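Local coordinates for protein fructose-bisphosphate aldolase (PDB 4TR9) that is a class I aldolase of Plasmodium falciparum, a TIM-barrel protein that assembles from four chains and here holds a small ligand in its pocket, at residues 34-39 against 305-310; 314-319 against 331-336; 177-182 against 222-227; 38-43 against 81-86. All coordinates share one frame; numbering follows the deposited sequence. Where two conformers were deposited one is given.

Interaction 1 (34-39 against 305-310)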
loop_
_atom_site.group_PDB
_atom_site.type_symbol
_atom_site.label_atom_id
_atom_site.label_comp_id
_atom_site.label_asym_id
_atom_site.label_seq_id
_atom_site.Cartn_x
_atom_site.Cartn_y
_atom_site.Cartn_z
ATOM N N LYS A 34 -36.806 -7.408 6.291
ATOM C CA LYS A 34 -36.230 -8.405 7.184
ATOM C C LYS A 34 -34.825 -8.015 7.635
ATOM O O LYS A 34 -34.153 -7.212 6.989
ATOM C CB LYS A 34 -36.205 -9.777 6.506
ATOM C CG LYS A 34 -37.585 -10.332 6.185
ATOM C CD LYS A 34 -37.499 -11.719 5.569
ATOM C CE LYS A 34 -38.879 -12.277 5.266
ATOM N NZ LYS A 34 -38.808 -13.635 4.659
ATOM N N GLY A 35 -34.394 -8.588 8.756
ATOM C CA GLY A 35 -33.076 -8.320 9.300
ATOM C C GLY A 35 -32.444 -9.567 9.887
ATOM O O GLY A 35 -32.961 -10.672 9.716
ATOM N N ILE A 36 -31.327 -9.393 10.585
ATOM C CA ILE A 36 -30.602 -10.521 11.161
ATOM C C ILE A 36 -30.606 -10.475 12.687
ATOM O O ILE A 36 -30.365 -9.428 13.287
ATOM C CB ILE A 36 -29.144 -10.566 10.656
ATOM C CG1 ILE A 36 -29.109 -10.651 9.129
ATOM C CG2 ILE A 36 -28.393 -11.740 11.269
ATOM C CD1 ILE A 36 -27.712 -10.730 8.551
ATOM N N LEU A 37 -30.887 -11.615 13.309
ATOM C CA LEU A 37 -30.846 -11.731 14.762
ATOM C C LEU A 37 -29.483 -12.233 15.231
ATOM O O LEU A 37 -29.074 -13.345 14.898
ATOM C CB LEU A 37 -31.948 -12.669 15.260
ATOM C CG LEU A 37 -31.877 -13.081 16.734
ATOM C CD1 LEU A 37 -32.035 -11.876 17.653
ATOM C CD2 LEU A 37 -32.920 -14.144 17.050
ATOM N N ALA A 38 -28.787 -11.408 16.005
ATOM C CA ALA A 38 -27.468 -11.770 16.512
ATOM C C ALA A 38 -27.569 -12.485 17.855
ATOM O O ALA A 38 -27.570 -11.848 18.908
ATOM C CB ALA A 38 -26.590 -10.534 16.634
ATOM N N ALA A 39 -27.653 -13.810 17.811
ATOM C CA ALA A 39 -27.739 -14.611 19.027
ATOM C C ALA A 39 -26.535 -15.539 19.155
ATOM O O ALA A 39 -26.675 -16.703 19.532
ATOM C CB ALA A 39 -29.032 -15.412 19.044
ATOM N N THR A 305 -30.293 -2.548 6.608
ATOM C CA THR A 305 -31.082 -3.167 7.664
ATOM C C THR A 305 -30.251 -3.356 8.932
ATOM O O THR A 305 -29.322 -2.591 9.192
ATOM C CB THR A 305 -31.660 -4.521 7.207
ATOM O OG1 THR A 305 -32.256 -5.193 8.324
ATOM C CG2 THR A 305 -30.572 -5.398 6.607
ATOM N N PHE A 306 -30.585 -4.376 9.716
ATOM C CA PHE A 306 -29.984 -4.547 11.034
ATOM C C PHE A 306 -29.448 -5.953 11.288
ATOM O O PHE A 306 -29.946 -6.934 10.735
ATOM C CB PHE A 306 -31.006 -4.194 12.119
ATOM C CG PHE A 306 -32.250 -5.043 12.085
ATOM C CD1 PHE A 306 -32.346 -6.190 12.858
ATOM C CD2 PHE A 306 -33.322 -4.694 11.280
ATOM C CE1 PHE A 306 -33.487 -6.972 12.826
ATOM C CE2 PHE A 306 -34.466 -5.473 11.244
ATOM C CZ PHE A 306 -34.549 -6.611 12.019
ATOM N N SER A 307 -28.423 -6.033 12.131
ATOM C CA SER A 307 -27.943 -7.302 12.663
ATOM C C SER A 307 -27.876 -7.185 14.179
ATOM O O SER A 307 -26.811 -7.321 14.781
ATOM C CB SER A 307 -26.575 -7.666 12.088
ATOM O OG SER A 307 -26.107 -8.894 12.623
ATOM N N TYR A 308 -29.028 -6.921 14.787
ATOM C CA TYR A 308 -29.100 -6.614 16.208
ATOM C C TYR A 308 -29.062 -7.856 17.087
ATOM O O TYR A 308 -29.464 -8.944 16.674
ATOM C CB TYR A 308 -30.371 -5.819 16.516
ATOM C CG TYR A 308 -30.409 -4.437 15.907
ATOM C CD1 TYR A 308 -29.241 -3.791 15.523
ATOM C CD2 TYR A 308 -31.615 -3.775 15.723
ATOM C CE1 TYR A 308 -29.276 -2.524 14.968
ATOM C CE2 TYR A 308 -31.660 -2.509 15.171
ATOM C CZ TYR A 308 -30.489 -1.889 14.794
ATOM O OH TYR A 308 -30.536 -0.630 14.244
ATOM N N GLY A 309 -28.575 -7.673 18.308
ATOM C CA GLY A 309 -28.615 -8.708 19.321
ATOM C C GLY A 309 -29.086 -8.102 20.627
ATOM O O GLY A 309 -30.004 -8.612 21.266
ATOM N N ARG A 310 -28.460 -6.998 21.016
ATOM C CA ARG A 310 -28.854 -6.275 22.217
ATOM C C ARG A 310 -30.216 -5.616 22.037
ATOM O O ARG A 310 -31.049 -5.630 22.941
ATOM C CB ARG A 310 -27.809 -5.218 22.573
ATOM C CG ARG A 310 -28.140 -4.401 23.809
ATOM C CD ARG A 310 -27.116 -3.301 24.027
ATOM N NE ARG A 310 -27.122 -2.808 25.400
ATOM C CZ ARG A 310 -26.316 -3.260 26.356
ATOM N NH1 ARG A 310 -26.387 -2.756 27.580
ATOM N NH2 ARG A 310 -25.438 -4.217 26.086
#
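With CG of Phe306 set between its own backbone N and carbonyl carbon (chi1 60°), the phenyl ring folds back over the neighbouring strand and lays one face on Gly35; OG1 of Thr305, anti to the backbone N (chi1 171°), reaches the carbonyl of Lys34. The contact joins the first and last strands of the TIM barrel, 35-39 and 303-308, and their pairing closes the cylinder; the segments 35-39 and 305-308 run parallel at 11° with their axes 4.7 Å apart. Gly35 CA sits 3.7 Å from the centroid of the Phe306 ring in a CH-pi contact, displaced toward the rim, and the absence of a side chain on Gly35 lets the ring come down this closely. Thr305 OG1 donates to Lys34 O over 3.1 Å. The ladder continues with Ile36 N bonded to Phe306 O at 2.8 Å and with Ala38 N bonded to Tyr308 O at 2.6 Å, both nearly straight. Ile36 and Ser307 share one face of the sheet, where CG2 of Ile36 lies 3.9 Å from OG of Ser307, a hydroxyl weakly hydrogen-bonded to Lys237 of the ligand pocket. Leu37 and Tyr308 occupy the other face, toward helices 310-320 and 327-346. Past the ladder, where Gly309 takes the N-cap position of the next helix, its CA rests 3.3 Å from Ala38 O.

Interaction 2 (314-319 against 331-336)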
loop_
_atom_site.group_PDB
_atom_site.type_symbol
_atom_site.label_atom_id
_atom_site.label_comp_id
_atom_site.label_asym_id
_atom_site.label_seq_id
_atom_site.Cartn_x
_atom_site.Cartn_y
_atom_site.Cartn_z
ATOM N N ALA A 314 -32.680 -7.610 24.824
ATOM C CA ALA A 314 -32.557 -6.970 26.132
ATOM C C ALA A 314 -33.853 -7.050 26.939
ATOM O O ALA A 314 -33.839 -7.434 28.109
ATOM C CB ALA A 314 -32.127 -5.520 25.971
ATOM N N SER A 315 -34.968 -6.692 26.310
ATOM C CA SER A 315 -36.260 -6.707 26.987
ATOM C C SER A 315 -36.825 -8.120 27.089
ATOM O O SER A 315 -37.631 -8.411 27.973
ATOM C CB SER A 315 -37.253 -5.797 26.263
ATOM O OG SER A 315 -36.857 -4.440 26.347
ATOM N N VAL A 316 -36.401 -8.992 26.181
ATOM C CA VAL A 316 -36.852 -10.379 26.180
ATOM C C VAL A 316 -36.357 -11.108 27.422
ATOM O O VAL A 316 -37.121 -11.799 28.098
ATOM C CB VAL A 316 -36.372 -11.126 24.923
ATOM C CG1 VAL A 316 -36.767 -12.592 24.992
ATOM C CG2 VAL A 316 -36.940 -10.477 23.674
ATOM N N LEU A 317 -35.073 -10.943 27.718
ATOM C CA LEU A 317 -34.460 -11.552 28.893
ATOM C C LEU A 317 -35.106 -11.059 30.185
ATOM O O LEU A 317 -35.315 -11.834 31.118
ATOM C CB LEU A 317 -32.958 -11.265 28.913
ATOM C CG LEU A 317 -32.090 -12.076 27.949
ATOM C CD1 LEU A 317 -30.795 -11.343 27.645
ATOM C CD2 LEU A 317 -31.798 -13.445 28.540
ATOM N N ASN A 318 -35.420 -9.768 30.232
ATOM C CA ASN A 318 -36.051 -9.176 31.406
ATOM C C ASN A 318 -37.454 -9.722 31.638
ATOM O O ASN A 318 -37.898 -9.854 32.779
ATOM C CB ASN A 318 -36.105 -7.653 31.274
ATOM C CG ASN A 318 -34.730 -7.017 31.282
ATOM O OD1 ASN A 318 -33.825 -7.479 31.977
ATOM N ND2 ASN A 318 -34.567 -5.951 30.508
ATOM N N THR A 319 -38.148 -10.036 30.551
ATOM C CA THR A 319 -39.501 -10.570 30.634
ATOM C C THR A 319 -39.478 -12.056 30.978
ATOM O O THR A 319 -40.269 -12.530 31.794
ATOM C CB THR A 319 -40.268 -10.362 29.315
ATOM O OG1 THR A 319 -40.264 -8.971 28.973
ATOM C CG2 THR A 319 -41.704 -10.842 29.445
ATOM N N ARG A 331 -41.754 -13.979 24.132
ATOM C CA ARG A 331 -41.710 -14.165 22.686
ATOM C C ARG A 331 -42.468 -13.061 21.959
ATOM O O ARG A 331 -42.122 -12.698 20.834
ATOM C CB ARG A 331 -42.273 -15.534 22.301
ATOM C CG ARG A 331 -41.318 -16.687 22.559
ATOM C CD ARG A 331 -41.924 -18.015 22.140
ATOM N NE ARG A 331 -40.956 -19.104 22.229
ATOM C CZ ARG A 331 -41.228 -20.371 21.934
ATOM N NH1 ARG A 331 -40.283 -21.296 22.043
ATOM N NH2 ARG A 331 -42.443 -20.714 21.532
ATOM N N GLU A 332 -43.503 -12.529 22.602
ATOM C CA GLU A 332 -44.251 -11.414 22.038
ATOM C C GLU A 332 -43.414 -10.140 22.109
ATOM O O GLU A 332 -43.495 -9.281 21.230
ATOM C CB GLU A 332 -45.584 -11.224 22.766
ATOM C CG GLU A 332 -46.453 -10.110 22.191
ATOM C CD GLU A 332 -47.844 -10.074 22.798
ATOM O OE1 GLU A 332 -48.248 -11.076 23.425
ATOM O OE2 GLU A 332 -48.534 -9.043 22.647
ATOM N N VAL A 333 -42.608 -10.028 23.161
ATOM C CA VAL A 333 -41.694 -8.901 23.310
ATOM C C VAL A 333 -40.645 -8.941 22.203
ATOM O O VAL A 333 -40.237 -7.905 21.677
ATOM C CB VAL A 333 -41.002 -8.908 24.689
ATOM C CG1 VAL A 333 -40.054 -7.725 24.820
ATOM C CG2 VAL A 333 -42.039 -8.886 25.800
ATOM N N LEU A 334 -40.224 -10.150 21.847
ATOM C CA LEU A 334 -39.276 -10.346 20.758
ATOM C C LEU A 334 -39.881 -9.936 19.420
ATOM O O LEU A 334 -39.208 -9.336 18.580
ATOM C CB LEU A 334 -38.824 -11.806 20.702
ATOM C CG LEU A 334 -37.896 -12.182 19.546
ATOM C CD1 LEU A 334 -36.592 -11.401 19.629
ATOM C CD2 LEU A 334 -37.630 -13.680 19.531
ATOM N N LEU A 335 -41.156 -10.262 19.229
ATOM C CA LEU A 335 -41.842 -9.978 17.974
ATOM C C LEU A 335 -42.085 -8.488 17.766
ATOM O O LEU A 335 -41.972 -7.988 16.647
ATOM C CB LEU A 335 -43.171 -10.732 17.913
ATOM C CG LEU A 335 -43.073 -12.231 17.631
ATOM C CD1 LEU A 335 -44.449 -12.877 17.653
ATOM C CD2 LEU A 335 -42.386 -12.474 16.296
ATOM N N GLN A 336 -42.420 -7.778 18.840
ATOM C CA GLN A 336 -42.701 -6.351 18.731
ATOM C C GLN A 336 -41.417 -5.560 18.495
ATOM O O GLN A 336 -41.445 -4.491 17.888
ATOM C CB GLN A 336 -43.421 -5.835 19.981
ATOM C CG GLN A 336 -42.566 -5.779 21.234
ATOM C CD GLN A 336 -43.247 -5.040 22.369
ATOM O OE1 GLN A 336 -44.375 -4.568 22.228
ATOM N NE2 GLN A 336 -42.563 -4.933 23.502
#
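Val316 and Val333 mark the closest backbone approach, CA to CA 5.8 Å, of two helical segments that run antiparallel at 166° with their axes 8.4 Å apart. Val333 points at the facing helix and divides its two methyls between successive turns of it: CG1, anti to the backbone N (chi1 180°), reaches CB of Ser315 at 3.7 Å, while CG2 meets OG1 of Thr319 at 3.6 Å, crossing that side chain at a slant. Val316 approaches from the flank. Its CG2 methyl lies against the backbone of the other helix at CA of Leu334, 3.7 Å away, and is about as near to CB of the same residue. These segments belong to helix 310-320, which follows the last barrel strand, and helix 327-346 after it, joined by a short connection into an antiparallel helical hairpin on the outside of the TIM barrel. Helix 59-70 packs beneath, Leu68 against Val316 and Leu69 against Leu334. The polar groups at the seam are satisfied largely within their own helix or beyond the pair: Ser315 OG bonds to Glu284, and Thr319 OG1 turns back along its helix to donate to Ser315 O at 2.9 Å. This bond holds the threonine rotation, with CG2 of Thr319 4.2 Å from CG2 of Val333. The same carbonyl accepts from Thr319 N, the two donors arriving from opposite faces of its plane.

Interaction 3 (177-182 against 222-227)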
loop_
_atom_site.group_PDB
_atom_site.type_symbol
_atom_site.label_atom_id
_atom_site.label_comp_id
_atom_site.label_asym_id
_atom_site.label_seq_id
_atom_site.Cartn_x
_atom_site.Cartn_y
_atom_site.Cartn_z
ATOM N N GLY A 177 -7.372 -8.945 8.147
ATOM C CA GLY A 177 -7.967 -10.036 8.898
ATOM C C GLY A 177 -9.358 -10.357 8.388
ATOM O O GLY A 177 -9.692 -11.518 8.152
ATOM N N LEU A 178 -10.168 -9.317 8.216
ATOM C CA LEU A 178 -11.502 -9.464 7.647
ATOM C C LEU A 178 -11.414 -9.966 6.211
ATOM O O LEU A 178 -12.270 -10.721 5.752
ATOM C CB LEU A 178 -12.256 -8.134 7.693
ATOM C CG LEU A 178 -12.684 -7.622 9.068
ATOM C CD1 LEU A 178 -12.961 -6.128 9.017
ATOM C CD2 LEU A 178 -13.910 -8.374 9.556
ATOM N N ALA A 179 -10.367 -9.539 5.512
ATOM C CA ALA A 179 -10.167 -9.909 4.117
ATOM C C ALA A 179 -9.931 -11.408 3.952
ATOM O O ALA A 179 -10.570 -12.056 3.122
ATOM C CB ALA A 179 -9.003 -9.127 3.529
ATOM N N ARG A 180 -9.010 -11.951 4.742
ATOM C CA ARG A 180 -8.695 -13.375 4.693
ATOM C C ARG A 180 -9.911 -14.217 5.057
ATOM O O ARG A 180 -10.226 -15.196 4.379
ATOM C CB ARG A 180 -7.531 -13.698 5.632
ATOM C CG ARG A 180 -6.220 -13.039 5.248
ATOM C CD ARG A 180 -5.580 -13.716 4.047
ATOM N NE ARG A 180 -5.021 -15.025 4.381
ATOM C CZ ARG A 180 -5.569 -16.187 4.040
ATOM N NH1 ARG A 180 -4.986 -17.325 4.389
ATOM N NH2 ARG A 180 -6.699 -16.211 3.346
ATOM N N TYR A 181 -10.590 -13.823 6.128
ATOM C CA TYR A 181 -11.769 -14.531 6.613
ATOM C C TYR A 181 -12.858 -14.636 5.551
ATOM O O TYR A 181 -13.454 -15.696 5.366
ATOM C CB TYR A 181 -12.320 -13.834 7.859
ATOM C CG TYR A 181 -13.831 -13.743 7.915
ATOM C CD1 TYR A 181 -14.599 -14.817 8.347
ATOM C CD2 TYR A 181 -14.488 -12.573 7.548
ATOM C CE1 TYR A 181 -15.979 -14.732 8.403
ATOM C CE2 TYR A 181 -15.865 -12.480 7.598
ATOM C CZ TYR A 181 -16.605 -13.561 8.028
ATOM O OH TYR A 181 -17.976 -13.470 8.084
ATOM N N ALA A 182 -13.109 -13.532 4.858
ATOM C CA ALA A 182 -14.198 -13.472 3.896
ATOM C C ALA A 182 -13.933 -14.362 2.685
ATOM O O ALA A 182 -14.852 -14.978 2.148
ATOM C CB ALA A 182 -14.434 -12.035 3.459
ATOM N N LYS A 222 -10.633 -2.212 0.398
ATOM C CA LYS A 222 -9.387 -2.334 -0.347
ATOM C C LYS A 222 -8.799 -3.720 -0.133
ATOM O O LYS A 222 -8.470 -4.418 -1.089
ATOM C CB LYS A 222 -8.386 -1.257 0.073
ATOM C CG LYS A 222 -7.058 -1.314 -0.668
ATOM C CD LYS A 222 -7.260 -1.232 -2.172
ATOM C CE LYS A 222 -5.945 -0.988 -2.898
ATOM N NZ LYS A 222 -4.939 -2.053 -2.638
ATOM N N ALA A 223 -8.687 -4.118 1.131
ATOM C CA ALA A 223 -8.184 -5.441 1.474
ATOM C C ALA A 223 -9.112 -6.530 0.941
ATOM O O ALA A 223 -8.666 -7.625 0.601
ATOM C CB ALA A 223 -8.018 -5.573 2.980
ATOM N N LEU A 224 -10.403 -6.220 0.867
ATOM C CA LEU A 224 -11.388 -7.180 0.378
ATOM C C LEU A 224 -11.190 -7.500 -1.100
ATOM O O LEU A 224 -11.339 -8.649 -1.516
ATOM C CB LEU A 224 -12.809 -6.665 0.612
ATOM C CG LEU A 224 -13.372 -6.828 2.026
ATOM C CD1 LEU A 224 -14.810 -6.342 2.091
ATOM C CD2 LEU A 224 -13.272 -8.274 2.487
ATOM N N GLN A 225 -10.849 -6.487 -1.888
ATOM C CA GLN A 225 -10.721 -6.668 -3.330
ATOM C C GLN A 225 -9.363 -7.248 -3.716
ATOM O O GLN A 225 -9.210 -7.806 -4.803
ATOM C CB GLN A 225 -10.957 -5.341 -4.053
ATOM C CG GLN A 225 -12.315 -4.727 -3.754
ATOM C CD GLN A 225 -12.942 -4.067 -4.964
ATOM O OE1 GLN A 225 -12.401 -4.123 -6.068
ATOM N NE2 GLN A 225 -14.096 -3.440 -4.763
ATOM N N GLU A 226 -8.384 -7.122 -2.828
ATOM C CA GLU A 226 -7.062 -7.669 -3.099
ATOM C C GLU A 226 -7.036 -9.176 -2.861
ATOM O O GLU A 226 -6.219 -9.887 -3.445
ATOM C CB GLU A 226 -6.002 -6.973 -2.246
ATOM C CG GLU A 226 -5.888 -5.482 -2.522
ATOM C CD GLU A 226 -6.012 -5.153 -3.999
ATOM O OE1 GLU A 226 -5.138 -5.578 -4.784
ATOM O OE2 GLU A 226 -6.989 -4.474 -4.379
ATOM N N ASN A 227 -7.938 -9.655 -2.011
ATOM C CA ASN A 227 -8.058 -11.084 -1.759
ATOM C C ASN A 227 -9.136 -11.698 -2.646
ATOM O O ASN A 227 -9.366 -12.906 -2.618
ATOM C CB ASN A 227 -8.365 -11.352 -0.285
ATOM C CG ASN A 227 -7.200 -11.013 0.627
ATOM O OD1 ASN A 227 -6.902 -9.842 0.866
ATOM N ND2 ASN A 227 -6.542 -12.040 1.151
HETATM O O HOH W 1 -10.841 -10.150 1.100
#
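Two neighbouring helices of the outer layer of the TIM barrel, 168-187 and 206-226, meet here where Ala179 faces Ala223 and Leu224. They run in the same general sense, as helices of successive beta-alpha units do, and cross at -37° with the segment axes 8.2 Å apart. Small side chains permit the approach: CB of Ala179 lies 3.7 Å from CB of Ala223 and 3.3 Å from the carbonyl O of that residue. Leu224 sets its CD2 methyl alongside the 168-187 helix, 3.9 Å from CA of Ala179 and 4.1 Å from CB of Ala182. A water lies within hydrogen-bonding distance of two backbone carbonyls, 2.8 Å from Ala179 O and 3.1 Å from Leu224 O, with more acceptors around it than it has protons. At the end of helix 206-226, the Asn227 side chain closes over Ala179, and the aliphatic CD of Arg180 meets its amide end. The guanidinium itself goes to a second subunit, forming a salt bridge with Glu173 and a hydrogen bond with Ser129 of that chain. The direct packing is thus mainly apolar and relies on close-packed alanines, with a water between two backbone carbonyls, while the charged end of Arg180 pairs across the subunit interface.

Interaction 4 (38-43 against 81-86). With 38D (N'-[(E)-(2,4-dichlorophenyl)methylidene]-3,4-dihydroxybenzohydrazide), chain K.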
loop_
_atom_site.group_PDB
_atom_site.type_symbol
_atom_site.label_atom_id
_atom_site.label_comp_id
_atom_site.label_asym_id
_atom_site.label_seq_id
_atom_site.Cartn_x
_atom_site.Cartn_y
_atom_site.Cartn_z
ATOM N N ALA A 38 -28.787 -11.408 16.005
ATOM C CA ALA A 38 -27.468 -11.770 16.512
ATOM C C ALA A 38 -27.569 -12.485 17.855
ATOM O O ALA A 38 -27.570 -11.848 18.908
ATOM C CB ALA A 38 -26.590 -10.534 16.634
ATOM N N ALA A 39 -27.653 -13.810 17.811
ATOM C CA ALA A 39 -27.739 -14.611 19.027
ATOM C C ALA A 39 -26.535 -15.539 19.155
ATOM O O ALA A 39 -26.675 -16.703 19.532
ATOM C CB ALA A 39 -29.032 -15.412 19.044
ATOM N N ASP A 40 -25.355 -15.015 18.840
ATOM C CA ASP A 40 -24.132 -15.806 18.878
ATOM C C ASP A 40 -23.216 -15.389 20.024
ATOM O O ASP A 40 -22.005 -15.265 19.849
ATOM C CB ASP A 40 -23.385 -15.693 17.547
ATOM C CG ASP A 40 -23.203 -14.256 17.103
ATOM O OD1 ASP A 40 -24.080 -13.422 17.409
ATOM O OD2 ASP A 40 -22.183 -13.961 16.445
ATOM N N GLU A 41 -23.801 -15.179 21.199
ATOM C CA GLU A 41 -23.030 -14.818 22.382
ATOM C C GLU A 41 -22.229 -16.012 22.887
ATOM O O GLU A 41 -22.734 -17.133 22.934
ATOM C CB GLU A 41 -23.946 -14.297 23.494
ATOM C CG GLU A 41 -24.729 -13.041 23.139
ATOM C CD GLU A 41 -25.983 -13.335 22.336
ATOM O OE1 GLU A 41 -26.362 -14.520 22.232
ATOM O OE2 GLU A 41 -26.589 -12.377 21.810
ATOM N N SER A 42 -20.978 -15.767 23.265
ATOM C CA SER A 42 -20.130 -16.821 23.811
ATOM C C SER A 42 -20.582 -17.191 25.221
ATOM O O SER A 42 -21.515 -16.593 25.758
ATOM C CB SER A 42 -18.663 -16.389 23.819
ATOM O OG SER A 42 -18.463 -15.262 24.652
ATOM N N THR A 43 -19.914 -18.176 25.814
ATOM C CA THR A 43 -20.277 -18.656 27.142
ATOM C C THR A 43 -20.126 -17.564 28.198
ATOM O O THR A 43 -21.018 -17.359 29.022
ATOM C CB THR A 43 -19.425 -19.871 27.552
ATOM O OG1 THR A 43 -19.525 -20.888 26.548
ATOM C CG2 THR A 43 -19.900 -20.431 28.884
ATOM N N GLY A 81 -32.320 -14.087 8.971
ATOM C CA GLY A 81 -31.273 -14.983 9.418
ATOM C C GLY A 81 -30.912 -14.786 10.875
ATOM O O GLY A 81 -31.105 -13.707 11.435
ATOM N N ALA A 82 -30.385 -15.838 11.492
ATOM C CA ALA A 82 -29.966 -15.779 12.887
ATOM C C ALA A 82 -28.559 -16.341 13.050
ATOM O O ALA A 82 -28.280 -17.470 12.647
ATOM C CB ALA A 82 -30.948 -16.533 13.770
ATOM N N ILE A 83 -27.675 -15.544 13.641
ATOM C CA ILE A 83 -26.293 -15.956 13.850
ATOM C C ILE A 83 -26.168 -16.765 15.134
ATOM O O ILE A 83 -26.600 -16.323 16.197
ATOM C CB ILE A 83 -25.347 -14.745 13.915
ATOM C CG1 ILE A 83 -25.684 -13.744 12.807
ATOM C CG2 ILE A 83 -23.898 -15.198 13.818
ATOM C CD1 ILE A 83 -24.848 -12.485 12.847
ATOM N N LEU A 84 -25.575 -17.950 15.031
ATOM C CA LEU A 84 -25.458 -18.841 16.180
ATOM C C LEU A 84 -24.022 -18.959 16.670
ATOM O O LEU A 84 -23.075 -18.696 15.929
ATOM C CB LEU A 84 -25.987 -20.236 15.837
ATOM C CG LEU A 84 -27.280 -20.356 15.030
ATOM C CD1 LEU A 84 -27.679 -21.818 14.881
ATOM C CD2 LEU A 84 -28.395 -19.559 15.672
ATOM N N PHE A 85 -23.870 -19.354 17.929
ATOM C CA PHE A 85 -22.572 -19.745 18.460
ATOM C C PHE A 85 -22.349 -21.208 18.099
ATOM O O PHE A 85 -23.302 -21.911 17.757
ATOM C CB PHE A 85 -22.509 -19.528 19.974
ATOM C CG PHE A 85 -21.129 -19.668 20.555
ATOM C CD1 PHE A 85 -20.191 -18.661 20.395
ATOM C CD2 PHE A 85 -20.774 -20.800 21.269
ATOM C CE1 PHE A 85 -18.921 -18.784 20.929
ATOM C CE2 PHE A 85 -19.505 -20.930 21.807
ATOM C CZ PHE A 85 -18.579 -19.920 21.636
ATOM N N GLU A 86 -21.101 -21.663 18.163
ATOM C CA GLU A 86 -20.758 -23.033 17.786
ATOM C C GLU A 86 -21.578 -24.070 18.552
ATOM O O GLU A 86 -22.049 -25.049 17.975
ATOM C CB GLU A 86 -19.265 -23.290 18.007
ATOM C CG GLU A 86 -18.826 -24.703 17.654
ATOM C CD GLU A 86 -17.356 -24.947 17.925
ATOM O OE1 GLU A 86 -16.632 -23.970 18.211
ATOM O OE2 GLU A 86 -16.923 -26.117 17.857
HETATM N N12 38D K . -17.930 -9.940 23.422
HETATM C C13 38D K . -18.222 -8.699 24.083
HETATM C C15 38D K . -16.683 -9.453 25.896
HETATM C C17 38D K . -15.444 -7.915 27.251
HETATM C C20 38D K . -16.893 -7.075 25.538
HETATM C C01 38D K . -20.292 -9.638 19.821
HETATM C C02 38D K . -21.094 -9.484 18.690
HETATM O O03 38D K . -21.206 -8.238 18.037
HETATM C C04 38D K . -21.797 -10.574 18.197
HETATM C C05 38D K . -21.700 -11.805 18.822
HETATM C C06 38D K . -20.904 -11.960 19.944
HETATM O O07 38D K . -22.618 -10.445 17.054
HETATM C C08 38D K . -20.199 -10.882 20.434
HETATM C C09 38D K . -19.338 -11.091 21.684
HETATM O O10 38D K . -19.207 -12.215 22.155
HETATM N N11 38D K . -18.721 -9.934 22.272
HETATM C C14 38D K . -17.233 -8.392 25.203
HETATM C C16 38D K . -15.783 -9.218 26.923
HETATM CL CL1 38D K . -14.311 -7.648 28.545
HETATM C C19 38D K . -15.991 -6.842 26.567
HETATM CL CL2 38D K . -17.571 -5.711 24.689
HETATM O O HOH W 2 -25.828 -18.967 19.522
#
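The carboxylate of Asp40 is wedged between a methyl of Ile83 and the dihydroxyphenyl ring of 38D, a charged group pressed between two carbon surfaces. Its CG is held between the backbone N and carbonyl carbon (chi1 50°), which stands the carboxylate beside Ile83, the two side chains pointing the same way. CG2 of Ile83 touches OD2 of Asp40 at 3.4 Å, and CB of Asp40 rests on Leu84 O, also at 3.4 Å. Ring carbon C05 of 38D is 3.2 Å from both OD1 and OD2 of Asp40, and so sits against the carboxylate. OD2 forms a salt bridge with Lys152, whereas OD1 receives a weak hydrogen bond of 3.3 Å from the catechol oxygen O07 of 38D. Between segments 38-43 and 81-86 one weak backbone bond passes, Ala39 N to Ile83 O, 3.2 Å and bent to 131°. Farther along, the Phe85 ring, with CG anti to the backbone N (chi1 -169°), turns a face to Ser42, whose CA sits 4.0 Å from the ring centroid in a CH-pi contact. Ser42 OG bonds to Thr45, which also binds 38D. The C-terminal ends of adjacent parallel strands and the loops that follow them, lining a ligand pocket, are the usual site of a TIM barrel.

How the interactions relate
Interactions 1 and 4 both use strand 35-39, which pairs with 303-308 on one edge and with 79-84 on the other; Leu37 N and O probably bond to Gly81 and Ile83, so three adjacent strands form one continuous piece of the barrel core. Interaction 1 is a ladder of backbone bonds, whereas interaction 4 is mainly side-chain packing and ligand contact past the strand ends. Interactions 2 and 3 are helix pairs of the outer layer, about 37 Å apart between centres and on opposite sides of the chain's centre. Interaction 2 is antiparallel, only partly buried and valine-based; interaction 3 is alanine-based and buried, with other subunits close by. Helix 310-320 follows directly from strand 303-308, linking interaction 1 to interaction 2.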